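Local coordinates for trichomaglin (Trichosanthes lepiniana, PDB 1SGL), which probably cleaves single-stranded RNA as an S-like ribonuclease of the T2 family, a hydrolase acting on ester bonds, at residues P111-G115 / E116-F120; F120-T123 / L124-M128. One frame throughout, in Å; residues are numbered along the deposited sequence.

Contact 1. Residues P111-G115 / E116-F120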
loop_
_atom_site.group_PDB
_atom_site.type_symbol
_atom_site.label_atom_id
_atom_site.label_comp_id
_atom_site.label_asym_id
_atom_site.label_seq_id
_atom_site.Cartn_x
_atom_site.Cartn_y
_atom_site.Cartn_z
ATOM N N PRO A 111 8.693 -10.238 16.930
ATOM C CA PRO A 111 9.364 -9.111 17.587
ATOM C C PRO A 111 10.180 -8.198 16.666
ATOM O O PRO A 111 10.906 -7.329 17.144
ATOM C CB PRO A 111 10.253 -9.810 18.596
ATOM C CG PRO A 111 10.755 -10.962 17.772
ATOM C CD PRO A 111 9.484 -11.471 17.101
ATOM N N VAL A 112 10.087 -8.397 15.356
ATOM C CA VAL A 112 10.837 -7.547 14.434
ATOM C C VAL A 112 10.271 -6.137 14.564
ATOM O O VAL A 112 11.006 -5.154 14.538
ATOM C CB VAL A 112 10.696 -8.025 12.970
ATOM C CG1 VAL A 112 11.633 -7.232 12.083
ATOM C CG2 VAL A 112 10.997 -9.517 12.875
ATOM N N ILE A 113 8.953 -6.057 14.692
ATOM C CA ILE A 113 8.255 -4.791 14.871
ATOM C C ILE A 113 7.501 -4.933 16.186
ATOM O O ILE A 113 6.679 -5.834 16.336
ATOM C CB ILE A 113 7.233 -4.523 13.739
ATOM C CG1 ILE A 113 7.968 -4.325 12.410
ATOM C CG2 ILE A 113 6.383 -3.300 14.083
ATOM C CD1 ILE A 113 7.058 -4.039 11.238
ATOM N N LYS A 114 7.786 -4.059 17.141
ATOM C CA LYS A 114 7.123 -4.136 18.440
ATOM C C LYS A 114 6.240 -2.936 18.745
ATOM O O LYS A 114 6.734 -1.852 19.032
ATOM C CB LYS A 114 8.161 -4.279 19.557
ATOM C CG LYS A 114 9.018 -5.534 19.468
ATOM C CD LYS A 114 9.991 -5.613 20.637
ATOM C CE LYS A 114 10.900 -6.828 20.531
ATOM N NZ LYS A 114 11.784 -6.957 21.728
ATOM N N GLY A 115 4.932 -3.137 18.678
ATOM C CA GLY A 115 4.015 -2.058 18.990
ATOM C C GLY A 115 3.587 -1.144 17.860
ATOM O O GLY A 115 4.254 -1.036 16.825
ATOM N N GLU A 116 2.461 -0.473 18.089
ATOM C CA GLU A 116 1.871 0.458 17.137
ATOM C C GLU A 116 2.831 1.484 16.577
ATOM O O GLU A 116 3.018 1.578 15.369
ATOM C CB GLU A 116 0.716 1.211 17.785
ATOM C CG GLU A 116 -0.565 0.451 17.831
ATOM C CD GLU A 116 -1.685 1.285 18.402
ATOM O OE1 GLU A 116 -1.941 2.381 17.863
ATOM O OE2 GLU A 116 -2.305 0.843 19.387
ATOM N N TRP A 117 3.417 2.268 17.470
ATOM C CA TRP A 117 4.336 3.323 17.082
ATOM C C TRP A 117 5.354 2.895 16.035
ATOM O O TRP A 117 5.452 3.497 14.966
ATOM C CB TRP A 117 5.078 3.848 18.305
ATOM C CG TRP A 117 5.641 5.192 18.067
ATOM C CD1 TRP A 117 4.944 6.358 17.948
ATOM C CD2 TRP A 117 7.018 5.522 17.876
ATOM N NE1 TRP A 117 5.804 7.397 17.694
ATOM C CE2 TRP A 117 7.085 6.912 17.644
ATOM C CE3 TRP A 117 8.205 4.776 17.875
ATOM C CZ2 TRP A 117 8.296 7.579 17.413
ATOM C CZ3 TRP A 117 9.412 5.439 17.645
ATOM C CH2 TRP A 117 9.446 6.829 17.417
ATOM N N ASN A 118 6.113 1.858 16.363
ATOM C CA ASN A 118 7.142 1.329 15.485
ATOM C C ASN A 118 6.559 0.813 14.170
ATOM O O ASN A 118 7.205 0.892 13.130
ATOM C CB ASN A 118 7.902 0.214 16.211
ATOM C CG ASN A 118 9.101 -0.282 15.430
ATOM O OD1 ASN A 118 9.924 0.506 14.960
ATOM N ND2 ASN A 118 9.213 -1.599 15.298
ATOM N N TYR A 119 5.340 0.288 14.219
ATOM C CA TYR A 119 4.697 -0.221 13.017
ATOM C C TYR A 119 4.447 0.917 12.021
ATOM O O TYR A 119 4.844 0.830 10.861
ATOM C CB TYR A 119 3.376 -0.901 13.366
ATOM C CG TYR A 119 2.623 -1.433 12.167
ATOM C CD1 TYR A 119 3.126 -2.495 11.406
ATOM C CD2 TYR A 119 1.401 -0.874 11.793
ATOM C CE1 TYR A 119 2.419 -2.986 10.299
ATOM C CE2 TYR A 119 0.693 -1.350 10.705
ATOM C CZ TYR A 119 1.199 -2.405 9.958
ATOM O OH TYR A 119 0.465 -2.867 8.886
ATOM N N PHE A 120 3.801 1.985 12.474
ATOM C CA PHE A 120 3.530 3.113 11.592
ATOM C C PHE A 120 4.805 3.842 11.209
ATOM O O PHE A 120 4.958 4.275 10.070
ATOM C CB PHE A 120 2.533 4.072 12.245
ATOM C CG PHE A 120 1.185 3.466 12.446
ATOM C CD1 PHE A 120 0.427 3.058 11.353
ATOM C CD2 PHE A 120 0.698 3.226 13.724
ATOM C CE1 PHE A 120 -0.795 2.412 11.528
ATOM C CE2 PHE A 120 -0.526 2.579 13.913
ATOM C CZ PHE A 120 -1.270 2.171 12.813
HETATM O O HOH W 1 6.655 0.744 19.345
#
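Gly-115 and Tyr-119 carry the backbone bond that starts helix 116-129: Tyr-119 N donates to Gly-115 O over 3.1 Å, a somewhat bent bond (N-H...O 146°). Gly-115 is the N-cap, the residue just ahead of the first helical turn. Its backbone angles (phi 89°, psi 160°) would press a CB against the carbonyl oxygen of Lys-114, so the turn into the helix is made by a residue without a side chain. A water extends the cap, donating to Lys-114 O at 2.6 Å and accepting from Asn-118 N at 3.2 Å; it thereby ties the loop to an amide of the first turn.

The apolar part rests on Ile-113. Its CG2, anti to the backbone N, points at the start of the Tyr-119 side chain, 3.7 Å from Tyr-119 CA and 3.9 Å from Tyr-119 CB. The CG1 branch ends with CD1 at the edge of the Tyr-119 ring, near its plane. Asn-118 points back at the loop, with CB 3.7 Å from Lys-114 O, and its side chain crosses that of Ile-113 at a slant.

The polar ends of this turn are engaged by other parts of the chain: Tyr-119 OH bonds to Leu-45 O on strand 40-47, and Glu-116 OE2 to Asp-64 N. Within the helix, Tyr-119 CD2 lies 3.9 Å above one face of the Phe-120 ring, offset toward its rim. The chemistry is that of a helix start in which a glycine carbonyl and a bridging water serve the first-turn amides, while Ile-113 packs on the buried base and ring edge of Tyr-119.

Contact 2. Residues F120-T123 / L124-M128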
loop_
_atom_site.group_PDB
_atom_site.type_symbol
_atom_site.label_atom_id
_atom_site.label_comp_id
_atom_site.label_asym_id
_atom_site.label_seq_id
_atom_site.Cartn_x
_atom_site.Cartn_y
_atom_site.Cartn_z
ATOM N N PHE A 120 3.801 1.985 12.474
ATOM C CA PHE A 120 3.530 3.113 11.592
ATOM C C PHE A 120 4.805 3.842 11.209
ATOM O O PHE A 120 4.958 4.275 10.070
ATOM C CB PHE A 120 2.533 4.072 12.245
ATOM C CG PHE A 120 1.185 3.466 12.446
ATOM C CD1 PHE A 120 0.427 3.058 11.353
ATOM C CD2 PHE A 120 0.698 3.226 13.724
ATOM C CE1 PHE A 120 -0.795 2.412 11.528
ATOM C CE2 PHE A 120 -0.526 2.579 13.913
ATOM C CZ PHE A 120 -1.270 2.171 12.813
ATOM N N LYS A 121 5.722 3.969 12.161
ATOM C CA LYS A 121 6.986 4.639 11.896
ATOM C C LYS A 121 7.756 3.909 10.799
ATOM O O LYS A 121 8.237 4.527 9.854
ATOM C CB LYS A 121 7.839 4.673 13.156
ATOM C CG LYS A 121 9.203 5.288 12.950
ATOM C CD LYS A 121 10.001 5.254 14.243
ATOM C CE LYS A 121 11.355 5.924 14.075
ATOM N NZ LYS A 121 12.134 5.914 15.345
ATOM N N LYS A 122 7.872 2.591 10.931
ATOM C CA LYS A 122 8.600 1.792 9.949
ATOM C C LYS A 122 7.918 1.784 8.588
ATOM O O LYS A 122 8.572 1.883 7.553
ATOM C CB LYS A 122 8.744 0.349 10.424
ATOM C CG LYS A 122 10.065 -0.263 10.016
ATOM C CD LYS A 122 11.183 0.391 10.819
ATOM C CE LYS A 122 12.539 0.192 10.174
ATOM N NZ LYS A 122 12.617 0.900 8.867
ATOM N N THR A 123 6.601 1.644 8.589
ATOM C CA THR A 123 5.869 1.618 7.337
ATOM C C THR A 123 6.038 2.934 6.575
ATOM O O THR A 123 6.258 2.931 5.368
ATOM C CB THR A 123 4.381 1.331 7.581
ATOM O OG1 THR A 123 4.242 0.039 8.199
ATOM C CG2 THR A 123 3.614 1.343 6.260
ATOM N N LEU A 124 5.953 4.056 7.285
ATOM C CA LEU A 124 6.112 5.363 6.650
ATOM C C LEU A 124 7.548 5.596 6.169
ATOM O O LEU A 124 7.766 6.162 5.095
ATOM C CB LEU A 124 5.694 6.473 7.619
ATOM C CG LEU A 124 4.176 6.579 7.819
ATOM C CD1 LEU A 124 3.860 7.544 8.951
ATOM C CD2 LEU A 124 3.529 7.051 6.521
ATOM N N LYS A 125 8.524 5.156 6.957
ATOM C CA LYS A 125 9.923 5.321 6.574
ATOM C C LYS A 125 10.202 4.596 5.268
ATOM O O LYS A 125 10.844 5.144 4.376
ATOM C CB LYS A 125 10.857 4.772 7.657
ATOM C CG LYS A 125 10.948 5.630 8.907
ATOM C CD LYS A 125 11.788 4.955 10.007
ATOM C CE LYS A 125 13.245 4.761 9.590
ATOM N NZ LYS A 125 13.423 3.887 8.390
ATOM N N LEU A 126 9.722 3.359 5.160
ATOM C CA LEU A 126 9.939 2.577 3.952
ATOM C C LEU A 126 9.280 3.214 2.739
ATOM O O LEU A 126 9.854 3.228 1.659
ATOM C CB LEU A 126 9.413 1.150 4.128
ATOM C CG LEU A 126 10.219 0.271 5.087
ATOM C CD1 LEU A 126 9.576 -1.104 5.179
ATOM C CD2 LEU A 126 11.649 0.162 4.594
ATOM N N PHE A 127 8.073 3.741 2.921
ATOM C CA PHE A 127 7.358 4.378 1.825
ATOM C C PHE A 127 8.124 5.593 1.299
ATOM O O PHE A 127 8.239 5.778 0.088
ATOM C CB PHE A 127 5.968 4.822 2.286
ATOM C CG PHE A 127 5.174 5.547 1.231
ATOM C CD1 PHE A 127 4.540 4.845 0.212
ATOM C CD2 PHE A 127 5.051 6.936 1.267
ATOM C CE1 PHE A 127 3.789 5.510 -0.756
ATOM C CE2 PHE A 127 4.304 7.613 0.304
ATOM C CZ PHE A 127 3.670 6.899 -0.711
ATOM N N MET A 128 8.645 6.409 2.214
ATOM C CA MET A 128 9.377 7.612 1.835
ATOM C C MET A 128 10.776 7.336 1.310
ATOM O O MET A 128 11.206 7.967 0.349
ATOM C CB MET A 128 9.447 8.593 3.016
ATOM C CG MET A 128 8.077 9.126 3.446
ATOM S SD MET A 128 8.115 10.265 4.864
ATOM C CE MET A 128 8.662 9.169 6.173
#
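Lys-121 and Lys-125, one turn apart, lie side by side and point the same way, with Lys-121 CG 3.9 Å from Lys-125 CD. Lys-121 is fully extended. Lys-125 instead sets CG beside its own backbone N (chi1 -73°) and folds at chi3 and chi4, which carries its ammonium across to Lys-122. That chain, bent at chi2 and chi4, crosses it at an angle, and Lys-122 NZ stands 3.1 Å from Lys-125 NZ. Two like charges so close probably repel unless one is neutral or an anion screens them; Lys-122 also makes a cation-pi contact with Phe-187. Cutting Lys-125 back to an alanine here would probably leave the Lys-121 stem without its aliphatic neighbour and uncover Lys-121 O, against which the Lys-125 CG now lies.

All this sits on the amphipathic helix 116-129 of the T2 ribonuclease fold, whose i to i+4 bonds run regularly, as in Leu-124 N to Phe-120 O at 3.0 Å. On the buried side, Leu-124 curls back over the preceding turn, its CG 3.3 Å from Phe-120 O, and reaches Ile-42 of strand 40-47 and Leu-75 of helix 72-78. Thr-123 turns OG1 back to Tyr-119 O, satisfying its hydroxyl within the helix, while Phe-127, with CG anti to its backbone N (chi1 178°), directs its ring to Tyr-78 and Ile-42.

Overall arrangement
Contact 1 and contact 2 follow one another along the chain, sharing Phe-120, with centres 11 Å apart. Contact 1 takes the end of the loop after helix 97-106 and the first turn of helix 116-129; contact 2 continues along the same helix to Met-128. Contact 1 lies about 17 Å from the centre of the chain and contact 2 about 11 Å, both on the same side of it, so the helix runs inward from a partly buried start. Together they trace one helix from its start to near its end; its side chains pack on strand 40-47 of the five-stranded antiparallel sheet and on helices 72-78 and 97-106 of the ribonuclease T2 fold.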